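Local coordinates for Ral guanine nucleotide dissociation stimulator-like 2 (Mus musculus, PDB 4JGW), which probably acts as a guanine nucleotide exchange factor for small G proteins and is a putative effector of Ras and/or Rap, at residues A24-T29 against V60-D65; L80-A85 against D417-E422; G258-S263 against Y311-A316; S315-S320 against R338-L343. All blocks are in the same frame, centred on the assembly; numbering follows the deposited sequence.

Contact 1 of 4, residues A24-T29 against V60-D65; sequences ATFTVT and VRHLLD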
loop_
_atom_site.group_PDB
_atom_site.type_symbol
_atom_site.label_atom_id
_atom_site.label_comp_id
_atom_site.label_asym_id
_atom_site.label_seq_id
_atom_site.Cartn_x
_atom_site.Cartn_y
_atom_site.Cartn_z
ATOM N N ALA A 24 -12.443 14.981 -23.741
ATOM C CA ALA A 24 -12.706 13.800 -22.918
ATOM C C ALA A 24 -13.701 12.837 -23.566
ATOM O O ALA A 24 -14.538 13.243 -24.374
ATOM C CB ALA A 24 -13.197 14.214 -21.531
ATOM N N THR A 25 -13.598 11.563 -23.197
ATOM C CA THR A 25 -14.525 10.527 -23.647
ATOM C C THR A 25 -15.240 9.911 -22.442
ATOM O O THR A 25 -14.603 9.500 -21.470
ATOM C CB THR A 25 -13.797 9.433 -24.466
ATOM O OG1 THR A 25 -13.184 10.029 -25.616
ATOM C CG2 THR A 25 -14.765 8.348 -24.927
ATOM N N PHE A 26 -16.566 9.858 -22.521
ATOM C CA PHE A 26 -17.400 9.335 -21.445
ATOM C C PHE A 26 -18.151 8.087 -21.893
ATOM O O PHE A 26 -18.417 7.905 -23.082
ATOM C CB PHE A 26 -18.405 10.399 -20.986
ATOM C CG PHE A 26 -17.773 11.613 -20.361
ATOM C CD1 PHE A 26 -17.360 12.683 -21.146
ATOM C CD2 PHE A 26 -17.603 11.691 -18.983
ATOM C CE1 PHE A 26 -16.777 13.807 -20.570
ATOM C CE2 PHE A 26 -17.022 12.811 -18.397
ATOM C CZ PHE A 26 -16.609 13.870 -19.191
ATOM N N THR A 27 -18.483 7.229 -20.932
ATOM C CA THR A 27 -19.366 6.096 -21.175
ATOM C C THR A 27 -20.623 6.242 -20.321
ATOM O O THR A 27 -20.552 6.293 -19.089
ATOM C CB THR A 27 -18.672 4.744 -20.886
ATOM O OG1 THR A 27 -17.535 4.600 -21.743
ATOM C CG2 THR A 27 -19.620 3.579 -21.137
ATOM N N VAL A 28 -21.767 6.329 -20.991
ATOM C CA VAL A 28 -23.054 6.379 -20.306
ATOM C C VAL A 28 -23.645 4.975 -20.238
ATOM O O VAL A 28 -23.670 4.250 -21.236
ATOM C CB VAL A 28 -24.051 7.353 -20.989
ATOM C CG1 VAL A 28 -25.306 7.526 -20.135
ATOM C CG2 VAL A 28 -23.401 8.705 -21.236
ATOM N N THR A 29 -24.098 4.599 -19.046
ATOM C CA THR A 29 -24.778 3.332 -18.832
ATOM C C THR A 29 -26.147 3.616 -18.230
ATOM O O THR A 29 -26.263 4.392 -17.285
ATOM C CB THR A 29 -23.970 2.410 -17.893
ATOM O OG1 THR A 29 -22.623 2.304 -18.368
ATOM C CG2 THR A 29 -24.587 1.017 -17.825
ATOM N N VAL A 60 -9.973 17.801 -14.699
ATOM C CA VAL A 60 -10.285 18.807 -13.684
ATOM C C VAL A 60 -11.705 19.366 -13.841
ATOM O O VAL A 60 -12.377 19.638 -12.843
ATOM C CB VAL A 60 -9.223 19.942 -13.664
ATOM C CG1 VAL A 60 -9.651 21.098 -12.757
ATOM C CG2 VAL A 60 -7.871 19.392 -13.214
ATOM N N ARG A 61 -12.154 19.529 -15.089
ATOM C CA ARG A 61 -13.533 19.949 -15.371
ATOM C C ARG A 61 -14.530 18.932 -14.821
ATOM O O ARG A 61 -15.513 19.301 -14.178
ATOM C CB ARG A 61 -13.767 20.155 -16.874
ATOM C CG ARG A 61 -13.164 21.433 -17.444
ATOM C CD ARG A 61 -13.737 21.772 -18.826
ATOM N NE ARG A 61 -13.302 20.839 -19.867
ATOM C CZ ARG A 61 -12.188 20.968 -20.588
ATOM N NH1 ARG A 61 -11.369 21.995 -20.394
ATOM N NH2 ARG A 61 -11.888 20.061 -21.509
ATOM N N HIS A 62 -14.253 17.654 -15.074
ATOM C CA HIS A 62 -15.055 16.545 -14.560
ATOM C C HIS A 62 -14.950 16.454 -13.031
ATOM O O HIS A 62 -15.936 16.160 -12.354
ATOM C CB HIS A 62 -14.610 15.238 -15.229
ATOM C CG HIS A 62 -15.485 14.059 -14.927
ATOM N ND1 HIS A 62 -16.830 14.027 -15.227
ATOM C CD2 HIS A 62 -15.193 12.853 -14.384
ATOM C CE1 HIS A 62 -17.333 12.861 -14.865
ATOM N NE2 HIS A 62 -16.360 12.128 -14.353
ATOM N N LEU A 63 -13.759 16.736 -12.502
ATOM C CA LEU A 63 -13.510 16.747 -11.053
ATOM C C LEU A 63 -14.427 17.734 -10.328
ATOM O O LEU A 63 -14.978 17.421 -9.270
ATOM C CB LEU A 63 -12.051 17.125 -10.769
ATOM C CG LEU A 63 -11.214 16.488 -9.648
ATOM C CD1 LEU A 63 -10.185 17.501 -9.139
ATOM C CD2 LEU A 63 -12.030 15.933 -8.489
ATOM N N LEU A 64 -14.589 18.920 -10.911
ATOM C CA LEU A 64 -15.306 20.014 -10.262
ATOM C C LEU A 64 -16.773 20.123 -10.690
ATOM O O LEU A 64 -17.461 21.086 -10.344
ATOM C CB LEU A 64 -14.564 21.344 -10.467
ATOM C CG LEU A 64 -13.100 21.438 -10.010
ATOM C CD1 LEU A 64 -12.592 22.860 -10.153
ATOM C CD2 LEU A 64 -12.904 20.953 -8.577
ATOM N N ASP A 65 -17.238 19.125 -11.439
ATOM C CA ASP A 65 -18.638 19.022 -11.829
ATOM C C ASP A 65 -19.440 18.410 -10.682
ATOM O O ASP A 65 -19.090 17.345 -10.166
ATOM C CB ASP A 65 -18.770 18.176 -13.101
ATOM C CG ASP A 65 -20.200 18.115 -13.633
ATOM O OD1 ASP A 65 -21.051 18.928 -13.212
ATOM O OD2 ASP A 65 -20.469 17.244 -14.486
#

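Contact 2 of 4, residues L80-A85 against D417-E422; sequences LATHRA and DKRRKE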
loop_
_atom_site.group_PDB
_atom_site.type_symbol
_atom_site.label_atom_id
_atom_site.label_comp_id
_atom_site.label_asym_id
_atom_site.label_seq_id
_atom_site.Cartn_x
_atom_site.Cartn_y
_atom_site.Cartn_z
ATOM N N LEU A 80 -7.536 11.626 -7.184
ATOM C CA LEU A 80 -6.803 12.174 -6.043
ATOM C C LEU A 80 -5.730 11.221 -5.524
ATOM O O LEU A 80 -4.678 11.665 -5.071
ATOM C CB LEU A 80 -7.758 12.570 -4.907
ATOM C CG LEU A 80 -8.714 13.751 -5.136
ATOM C CD1 LEU A 80 -9.603 13.962 -3.917
ATOM C CD2 LEU A 80 -7.972 15.043 -5.493
ATOM N N ALA A 81 -5.999 9.920 -5.600
ATOM C CA ALA A 81 -5.069 8.905 -5.109
ATOM C C ALA A 81 -3.934 8.588 -6.086
ATOM O O ALA A 81 -2.820 8.286 -5.661
ATOM C CB ALA A 81 -5.816 7.632 -4.736
ATOM N N THR A 82 -4.219 8.662 -7.386
ATOM C CA THR A 82 -3.261 8.239 -8.414
ATOM C C THR A 82 -2.560 9.381 -9.166
ATOM O O THR A 82 -1.677 9.123 -9.982
ATOM C CB THR A 82 -3.917 7.298 -9.460
ATOM O OG1 THR A 82 -4.946 8.002 -10.169
ATOM C CG2 THR A 82 -4.505 6.055 -8.798
ATOM N N HIS A 83 -2.941 10.629 -8.891
ATOM C CA HIS A 83 -2.489 11.771 -9.702
ATOM C C HIS A 83 -0.969 11.943 -9.809
ATOM O O HIS A 83 -0.467 12.395 -10.839
ATOM C CB HIS A 83 -3.160 13.081 -9.264
ATOM C CG HIS A 83 -2.585 13.681 -8.020
ATOM N ND1 HIS A 83 -2.931 13.253 -6.756
ATOM C CD2 HIS A 83 -1.701 14.693 -7.846
ATOM C CE1 HIS A 83 -2.277 13.968 -5.858
ATOM N NE2 HIS A 83 -1.526 14.849 -6.493
ATOM N N ARG A 84 -0.246 11.564 -8.758
ATOM C CA ARG A 84 1.209 11.716 -8.728
ATOM C C ARG A 84 1.929 10.774 -9.692
ATOM O O ARG A 84 3.134 10.902 -9.901
ATOM C CB ARG A 84 1.745 11.545 -7.305
ATOM C CG ARG A 84 1.381 12.685 -6.379
ATOM C CD ARG A 84 2.242 12.683 -5.134
ATOM N NE ARG A 84 2.236 13.998 -4.499
ATOM C CZ ARG A 84 3.156 14.430 -3.645
ATOM N NH1 ARG A 84 4.181 13.655 -3.308
ATOM N NH2 ARG A 84 3.054 15.649 -3.131
ATOM N N ALA A 85 1.185 9.836 -10.277
ATOM C CA ALA A 85 1.740 8.911 -11.261
ATOM C C ALA A 85 1.855 9.533 -12.654
ATOM O O ALA A 85 2.697 9.112 -13.452
ATOM C CB ALA A 85 0.918 7.630 -11.313
ATOM N N ASP A 417 -8.949 4.616 -17.304
ATOM C CA ASP A 417 -9.240 3.214 -16.996
ATOM C C ASP A 417 -8.114 2.588 -16.174
ATOM O O ASP A 417 -8.370 1.891 -15.190
ATOM C CB ASP A 417 -9.457 2.407 -18.280
ATOM C CG ASP A 417 -10.810 2.671 -18.924
ATOM O OD1 ASP A 417 -11.620 3.431 -18.352
ATOM O OD2 ASP A 417 -11.064 2.108 -20.008
ATOM N N LYS A 418 -6.875 2.856 -16.582
ATOM C CA LYS A 418 -5.686 2.403 -15.859
ATOM C C LYS A 418 -5.726 2.848 -14.396
ATOM O O LYS A 418 -5.417 2.065 -13.495
ATOM C CB LYS A 418 -4.414 2.930 -16.542
ATOM C CG LYS A 418 -3.116 2.537 -15.844
ATOM C CD LYS A 418 -1.893 2.882 -16.678
ATOM C CE LYS A 418 -0.627 2.375 -15.999
ATOM N NZ LYS A 418 0.553 2.384 -16.905
ATOM N N ARG A 419 -6.122 4.100 -14.176
ATOM C CA ARG A 419 -6.139 4.697 -12.838
ATOM C C ARG A 419 -7.235 4.117 -11.943
ATOM O O ARG A 419 -7.073 4.048 -10.722
ATOM C CB ARG A 419 -6.259 6.225 -12.921
ATOM C CG ARG A 419 -5.215 6.900 -13.813
ATOM C CD ARG A 419 -3.794 6.513 -13.422
ATOM N NE ARG A 419 -2.827 6.819 -14.473
ATOM C CZ ARG A 419 -1.566 6.388 -14.490
ATOM N NH1 ARG A 419 -1.103 5.619 -13.512
ATOM N NH2 ARG A 419 -0.766 6.723 -15.490
ATOM N N ARG A 420 -8.345 3.706 -12.558
ATOM C CA ARG A 420 -9.437 3.047 -11.839
ATOM C C ARG A 420 -9.000 1.680 -11.336
ATOM O O ARG A 420 -9.296 1.303 -10.198
ATOM C CB ARG A 420 -10.666 2.893 -12.738
ATOM C CG ARG A 420 -11.430 4.176 -12.971
ATOM C CD ARG A 420 -12.665 3.946 -13.829
ATOM N NE ARG A 420 -13.133 5.214 -14.377
ATOM C CZ ARG A 420 -14.019 6.012 -13.792
ATOM N NH1 ARG A 420 -14.576 5.671 -12.632
ATOM N NH2 ARG A 420 -14.353 7.154 -14.377
ATOM N N LYS A 421 -8.303 0.943 -12.201
ATOM C CA LYS A 421 -7.777 -0.380 -11.878
ATOM C C LYS A 421 -6.703 -0.282 -10.799
ATOM O O LYS A 421 -6.575 -1.172 -9.956
ATOM C CB LYS A 421 -7.210 -1.053 -13.131
ATOM C CG LYS A 421 -8.238 -1.320 -14.223
ATOM C CD LYS A 421 -7.598 -1.981 -15.433
ATOM C CE LYS A 421 -8.558 -2.009 -16.616
ATOM N NZ LYS A 421 -8.031 -2.844 -17.731
ATOM N N GLU A 422 -5.943 0.809 -10.829
ATOM C CA GLU A 422 -4.962 1.098 -9.791
ATOM C C GLU A 422 -5.643 1.408 -8.457
ATOM O O GLU A 422 -5.257 0.861 -7.422
ATOM C CB GLU A 422 -4.034 2.236 -10.222
ATOM C CG GLU A 422 -2.951 1.783 -11.195
ATOM C CD GLU A 422 -2.086 2.913 -11.713
ATOM O OE1 GLU A 422 -2.547 4.071 -11.735
ATOM O OE2 GLU A 422 -0.936 2.640 -12.108
#

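Contact 3 of 4, residues G258-S263 against Y311-A316; sequences GAVVSS and YAVVSA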
loop_
_atom_site.group_PDB
_atom_site.type_symbol
_atom_site.label_atom_id
_atom_site.label_comp_id
_atom_site.label_asym_id
_atom_site.label_seq_id
_atom_site.Cartn_x
_atom_site.Cartn_y
_atom_site.Cartn_z
ATOM N N GLY A 258 16.635 -11.360 7.308
ATOM C CA GLY A 258 18.059 -11.349 7.626
ATOM C C GLY A 258 18.347 -11.935 8.996
ATOM O O GLY A 258 19.302 -12.693 9.164
ATOM N N ALA A 259 17.509 -11.587 9.972
ATOM C CA ALA A 259 17.633 -12.105 11.335
ATOM C C ALA A 259 17.531 -13.628 11.384
ATOM O O ALA A 259 18.278 -14.277 12.120
ATOM C CB ALA A 259 16.595 -11.473 12.244
ATOM N N VAL A 260 16.613 -14.188 10.594
ATOM C CA VAL A 260 16.410 -15.639 10.527
ATOM C C VAL A 260 17.645 -16.336 9.957
ATOM O O VAL A 260 18.165 -17.277 10.560
ATOM C CB VAL A 260 15.155 -16.021 9.693
ATOM C CG1 VAL A 260 14.970 -17.532 9.656
ATOM C CG2 VAL A 260 13.906 -15.358 10.254
ATOM N N VAL A 261 18.108 -15.863 8.801
ATOM C CA VAL A 261 19.311 -16.389 8.153
ATOM C C VAL A 261 20.512 -16.309 9.103
ATOM O O VAL A 261 21.228 -17.294 9.297
ATOM C CB VAL A 261 19.616 -15.639 6.826
ATOM C CG1 VAL A 261 20.971 -16.046 6.262
ATOM C CG2 VAL A 261 18.515 -15.891 5.796
ATOM N N SER A 262 20.695 -15.136 9.707
ATOM C CA SER A 262 21.812 -14.858 10.608
ATOM C C SER A 262 21.842 -15.773 11.840
ATOM O O SER A 262 22.893 -16.327 12.178
ATOM C CB SER A 262 21.780 -13.384 11.028
ATOM O OG SER A 262 22.849 -13.064 11.899
ATOM N N SER A 263 20.691 -15.941 12.493
ATOM C CA SER A 263 20.607 -16.727 13.728
ATOM C C SER A 263 20.755 -18.226 13.489
ATOM O O SER A 263 21.420 -18.915 14.264
ATOM C CB SER A 263 19.311 -16.431 14.488
ATOM O OG SER A 263 18.208 -17.100 13.915
ATOM N N TYR A 311 5.994 -14.482 5.602
ATOM C CA TYR A 311 6.760 -14.598 4.367
ATOM C C TYR A 311 8.236 -14.283 4.566
ATOM O O TYR A 311 9.087 -14.906 3.937
ATOM C CB TYR A 311 6.177 -13.726 3.251
ATOM C CG TYR A 311 6.790 -14.024 1.897
ATOM C CD1 TYR A 311 6.534 -15.230 1.244
ATOM C CD2 TYR A 311 7.636 -13.113 1.278
ATOM C CE1 TYR A 311 7.100 -15.512 0.002
ATOM C CE2 TYR A 311 8.208 -13.384 0.036
ATOM C CZ TYR A 311 7.934 -14.583 -0.594
ATOM O OH TYR A 311 8.495 -14.854 -1.819
ATOM N N ALA A 312 8.532 -13.321 5.439
ATOM C CA ALA A 312 9.912 -12.962 5.753
ATOM C C ALA A 312 10.674 -14.164 6.302
ATOM O O ALA A 312 11.786 -14.452 5.861
ATOM C CB ALA A 312 9.956 -11.802 6.734
ATOM N N VAL A 313 10.054 -14.870 7.244
ATOM C CA VAL A 313 10.674 -16.024 7.887
ATOM C C VAL A 313 10.722 -17.230 6.948
ATOM O O VAL A 313 11.760 -17.876 6.823
ATOM C CB VAL A 313 9.965 -16.386 9.223
ATOM C CG1 VAL A 313 10.556 -17.649 9.829
ATOM C CG2 VAL A 313 10.075 -15.233 10.215
ATOM N N VAL A 314 9.603 -17.519 6.284
ATOM C CA VAL A 314 9.513 -18.679 5.395
ATOM C C VAL A 314 10.454 -18.572 4.182
ATOM O O VAL A 314 11.069 -19.565 3.791
ATOM C CB VAL A 314 8.041 -18.987 4.977
ATOM C CG1 VAL A 314 7.593 -18.128 3.799
ATOM C CG2 VAL A 314 7.870 -20.460 4.647
ATOM N N SER A 315 10.581 -17.372 3.611
ATOM C CA SER A 315 11.471 -17.159 2.467
ATOM C C SER A 315 12.935 -17.239 2.886
ATOM O O SER A 315 13.782 -17.710 2.124
ATOM C CB SER A 315 11.180 -15.827 1.769
ATOM O OG SER A 315 11.483 -14.722 2.605
ATOM N N ALA A 316 13.219 -16.776 4.103
ATOM C CA ALA A 316 14.549 -16.894 4.695
ATOM C C ALA A 316 14.936 -18.356 4.919
ATOM O O ALA A 316 16.082 -18.737 4.696
ATOM C CB ALA A 316 14.617 -16.119 5.998
#

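Contact 4 of 4, residues S315-S320 against R338-L343; sequences SALQSS and RVFSSL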
loop_
_atom_site.group_PDB
_atom_site.type_symbol
_atom_site.label_atom_id
_atom_site.label_comp_id
_atom_site.label_asym_id
_atom_site.label_seq_id
_atom_site.Cartn_x
_atom_site.Cartn_y
_atom_site.Cartn_z
ATOM N N SER A 315 10.581 -17.372 3.611
ATOM C CA SER A 315 11.471 -17.159 2.467
ATOM C C SER A 315 12.935 -17.239 2.886
ATOM O O SER A 315 13.782 -17.710 2.124
ATOM C CB SER A 315 11.180 -15.827 1.769
ATOM O OG SER A 315 11.483 -14.722 2.605
ATOM N N ALA A 316 13.219 -16.776 4.103
ATOM C CA ALA A 316 14.549 -16.894 4.695
ATOM C C ALA A 316 14.936 -18.356 4.919
ATOM O O ALA A 316 16.082 -18.737 4.696
ATOM C CB ALA A 316 14.617 -16.119 5.998
ATOM N N LEU A 317 13.973 -19.166 5.354
ATOM C CA LEU A 317 14.204 -20.588 5.607
ATOM C C LEU A 317 14.256 -21.428 4.326
ATOM O O LEU A 317 14.826 -22.522 4.323
ATOM C CB LEU A 317 13.151 -21.147 6.571
ATOM C CG LEU A 317 13.198 -20.704 8.040
ATOM C CD1 LEU A 317 12.021 -21.288 8.806
ATOM C CD2 LEU A 317 14.508 -21.095 8.709
ATOM N N GLN A 318 13.661 -20.911 3.251
ATOM C CA GLN A 318 13.691 -21.562 1.937
ATOM C C GLN A 318 14.907 -21.124 1.125
ATOM O O GLN A 318 15.241 -21.739 0.107
ATOM C CB GLN A 318 12.417 -21.245 1.150
ATOM C CG GLN A 318 11.180 -22.004 1.606
ATOM C CD GLN A 318 9.925 -21.569 0.863
ATOM O OE1 GLN A 318 9.678 -20.375 0.683
ATOM N NE2 GLN A 318 9.128 -22.539 0.432
ATOM N N SER A 319 15.555 -20.056 1.589
ATOM C CA SER A 319 16.718 -19.461 0.937
ATOM C C SER A 319 17.870 -20.459 0.794
ATOM O O SER A 319 18.039 -21.346 1.637
ATOM C CB SER A 319 17.178 -18.240 1.737
ATOM O OG SER A 319 18.078 -17.442 0.995
ATOM N N SER A 320 18.656 -20.300 -0.273
ATOM C CA SER A 320 19.767 -21.210 -0.593
ATOM C C SER A 320 20.696 -21.541 0.588
ATOM O O SER A 320 20.915 -22.719 0.870
ATOM C CB SER A 320 20.575 -20.704 -1.797
ATOM O OG SER A 320 19.864 -20.889 -3.011
ATOM N N ARG A 338 6.187 -30.452 9.157
ATOM C CA ARG A 338 4.822 -30.416 8.623
ATOM C C ARG A 338 4.202 -29.025 8.733
ATOM O O ARG A 338 3.468 -28.598 7.840
ATOM C CB ARG A 338 3.936 -31.451 9.324
ATOM N N VAL A 339 4.500 -28.327 9.829
ATOM C CA VAL A 339 4.085 -26.935 10.010
ATOM C C VAL A 339 4.759 -26.041 8.968
ATOM O O VAL A 339 4.105 -25.195 8.354
ATOM C CB VAL A 339 4.378 -26.421 11.450
ATOM C CG1 VAL A 339 4.233 -24.902 11.537
ATOM C CG2 VAL A 339 3.458 -27.097 12.464
ATOM N N PHE A 340 6.060 -26.247 8.766
ATOM C CA PHE A 340 6.838 -25.467 7.803
ATOM C C PHE A 340 6.361 -25.653 6.360
ATOM O O PHE A 340 6.269 -24.682 5.610
ATOM C CB PHE A 340 8.334 -25.785 7.928
ATOM C CG PHE A 340 9.201 -25.033 6.953
ATOM C CD1 PHE A 340 9.286 -23.647 6.998
ATOM C CD2 PHE A 340 9.941 -25.717 5.996
ATOM C CE1 PHE A 340 10.088 -22.953 6.098
ATOM C CE2 PHE A 340 10.748 -25.032 5.093
ATOM C CZ PHE A 340 10.822 -23.646 5.145
ATOM N N SER A 341 6.060 -26.896 5.982
ATOM C CA SER A 341 5.499 -27.201 4.661
ATOM C C SER A 341 4.153 -26.506 4.456
ATOM O O SER A 341 3.883 -25.966 3.380
ATOM C CB SER A 341 5.337 -28.713 4.477
ATOM O OG SER A 341 6.584 -29.377 4.569
ATOM N N SER A 342 3.326 -26.522 5.501
ATOM C CA SER A 342 2.027 -25.852 5.508
ATOM C C SER A 342 2.175 -24.337 5.354
ATOM O O SER A 342 1.336 -23.689 4.726
ATOM C CB SER A 342 1.267 -26.187 6.797
ATOM O OG SER A 342 0.000 -25.555 6.837
ATOM N N LEU A 343 3.244 -23.784 5.926
ATOM C CA LEU A 343 3.549 -22.358 5.798
ATOM C C LEU A 343 4.099 -22.013 4.418
ATOM O O LEU A 343 3.885 -20.907 3.918
ATOM C CB LEU A 343 4.536 -21.909 6.882
ATOM C CG LEU A 343 4.026 -21.811 8.323
ATOM C CD1 LEU A 343 5.192 -21.713 9.295
ATOM C CD2 LEU A 343 3.065 -20.638 8.505
#

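Contact 1 of 4, residues A24-T29 against V60-D65
Phe26 on strand 24-33 and His62 in the last turn of helix 56-63 are the residues that meet where the extended backbone of 24-29 faces the end of the helix, whose helical backbone ends after Leu63. Their rings form a T-shaped (edge-to-face) pair, with planes at 65° and centroids 5.1 Å apart. Phenylalanine supplies the edge and histidine the face: Phe26 CE2 stands above the imidazole, off-centre toward its rim, and comes within 3.4 Å of His62 ND1. The histidine reaches the strand because its CG lies anti to the backbone N (chi1 -172°), while the phenylalanine ring comes past it from the opposite direction. NE2 of His62 hydrogen-bonds to Asp72 OD2, which helps to fix the rotation of the imidazole, and Phe75 makes a further edge-to-face pair with it. Phe26 in turn has a cation-pi contact with Arg49, and both rings touch Leu51 of strand 46-54. No hydrogen bond crosses between the two segments, so the join rests on ring packing. It is a sheet-to-helix contact, through which the antiparallel sheet of 11-21, 24-33, 46-54 and 414-415 packs on the first helix of the N-terminal Ras-GEF (REM) region.

Contact 2 of 4, residues L80-A85 against D417-E422
Thr82 and Arg419 cross at an angle, the threonine hydroxyl lying against the aliphatic part of the arginine. Thr82 OG1 is 3.5 Å from Arg419 CB and 3.8 Å from Arg419 CD, so it meets methylene groups and not the charged end. Its hydrogen bond is made within its own helix, to the carbonyl O of Ala78. The hydroxyl sits between the backbone N and the carbonyl carbon (chi1 64°), which places the methyl CG2 beside the backbone N, where it packs at 3.8 Å from Arg419 O and at 4.0 Å from Glu422 OE1.

This packing joins two parts of the exchange factor: Thr82 and Ala85 belong to the N-terminal Ras-GEF (REM) region, whereas Arg419 and Glu422 stand near the start of the long helix 416-436 of the catalytic, CDC25-homology region. The interface continues along the same helices, with Ala81 touching Phe423 and Leu426.

Arg419 folds back on its own helix through a bend at chi2 (-54°). NH1 donates to Glu422 OE1 over 2.8 Å in a salt bridge one turn apart, on the syn side of the carboxylate and 19° out of its plane. NH2 pairs with Asp407, so two carboxylates probably balance the charge of the guanidinium and help to fix its orientation. Lys418 CD lies over the centre of one face of this group. Arg420, whose CB points away from the 80-85 segment, forms a salt bridge with Asp72 and donates to Leu51 O. The methyl CB of Ala85 approaches Arg419 NH1 obliquely, at 3.6 Å.

Contact 3 of 4, residues G258-S263 against Y311-A316
No flat group takes part between Val260 and Val261 on one helix and Val313 and Ala316 on the other; the aromatic ring of these segments, Tyr311, does not extend to the opposite segment. Ser315 CB lies 4.1 Å above one face of the Tyr311 ring, offset toward the rim, and outside the segments that ring also meets Tyr390 and Phe347. Ser315 OG donates to Tyr311 O over 2.7 Å, and the same carbonyl accepts the backbone N of Ser315.

The helices run in the same general sense, with a signed crossing angle of -39° and an axial separation of 8.6 Å. Ala316, with a single methyl, sits where the CA atoms come nearest, 5.9 Å between Val261 CA and Ala316 CA. Ala316 CB points into the other helix, 3.7 Å from Val260 CB and 3.9 Å from Val261 CG2. Both valines therefore touch this methyl; the CB of Val260 points toward the partner segment, that of Val261 to the side. Farther along, the side chains of Val260 and Val313 cross at about a right angle, touching through CG2 of each at 3.8 Å. CG2 of Val260 is the branch beside its backbone N, as CG1 takes the position anti to that N (chi1 -180°). Trp294 of helix 284-303 packs on both valines.

With aliphatic carbons carrying the touch and no hydrogen bond between the segments, this contact within the catalytic region rests on van der Waals packing and the burial of apolar side chains.

Contact 4 of 4, residues S315-S320 against R338-L343
Apolar packing leads here: CE1 and CZ of the Phe340 ring meet Leu317 through two of its carbons. Leu317 CB is 3.6 Å from Phe340 CE1 and 3.7 Å from Phe340 CZ, while Leu317 CD1 is 3.7 Å from Phe340 CE1. The approach is oblique. Phe340 reaches across to Leu317 because its CG stands anti to the backbone N (chi1 179°), which carries the ring outward from its helix; the nearest CA atoms, Leu317 CA and Phe340 CA, are 9.1 Å apart.

A second kind of touch comes from the methylene part of a polar chain. Gln318 CG lies 3.9 Å from Phe340 CZ, and the planes of its amide and the ring stand 81° apart. Since Gln318 is exposed, this aliphatic contact lies at the outer margin of the patch, whereas Leu317 is buried. Hydrogen bonding contributes nothing between the segments.

Among its neighbours, Phe340 of helix 334-344 also meets the ring of Trp329, while Leu317 also touches Leu291 and Ile295 of helix 284-303 and Val260 of helix 244-264. Helix 307-318 thus packs in the catalytic region against helices 334-344, 244-264 and 284-303.

Overall arrangement
The four contacts follow the chain from the N-terminal region into the catalytic one. Contact 1 joins sheet and helix in the first part; contact 2, about 15 Å away between centres, brings that part against helix 416-436, and its two segments lie before and after contacts 3 and 4 in sequence. Between centres, these two are about 34 and 36 Å from contact 2. From contact 1 they are about 49 and 50 Å, also between centres, and on the opposite side of the chain's centre. Contacts 3 and 4 have centres about 10 Å apart, share Ser315 and Ala316 on helix 307-318, and touch through Val314 and Phe340. Contact 2 thus links the REM region to the catalytic helical body containing contacts 3 and 4.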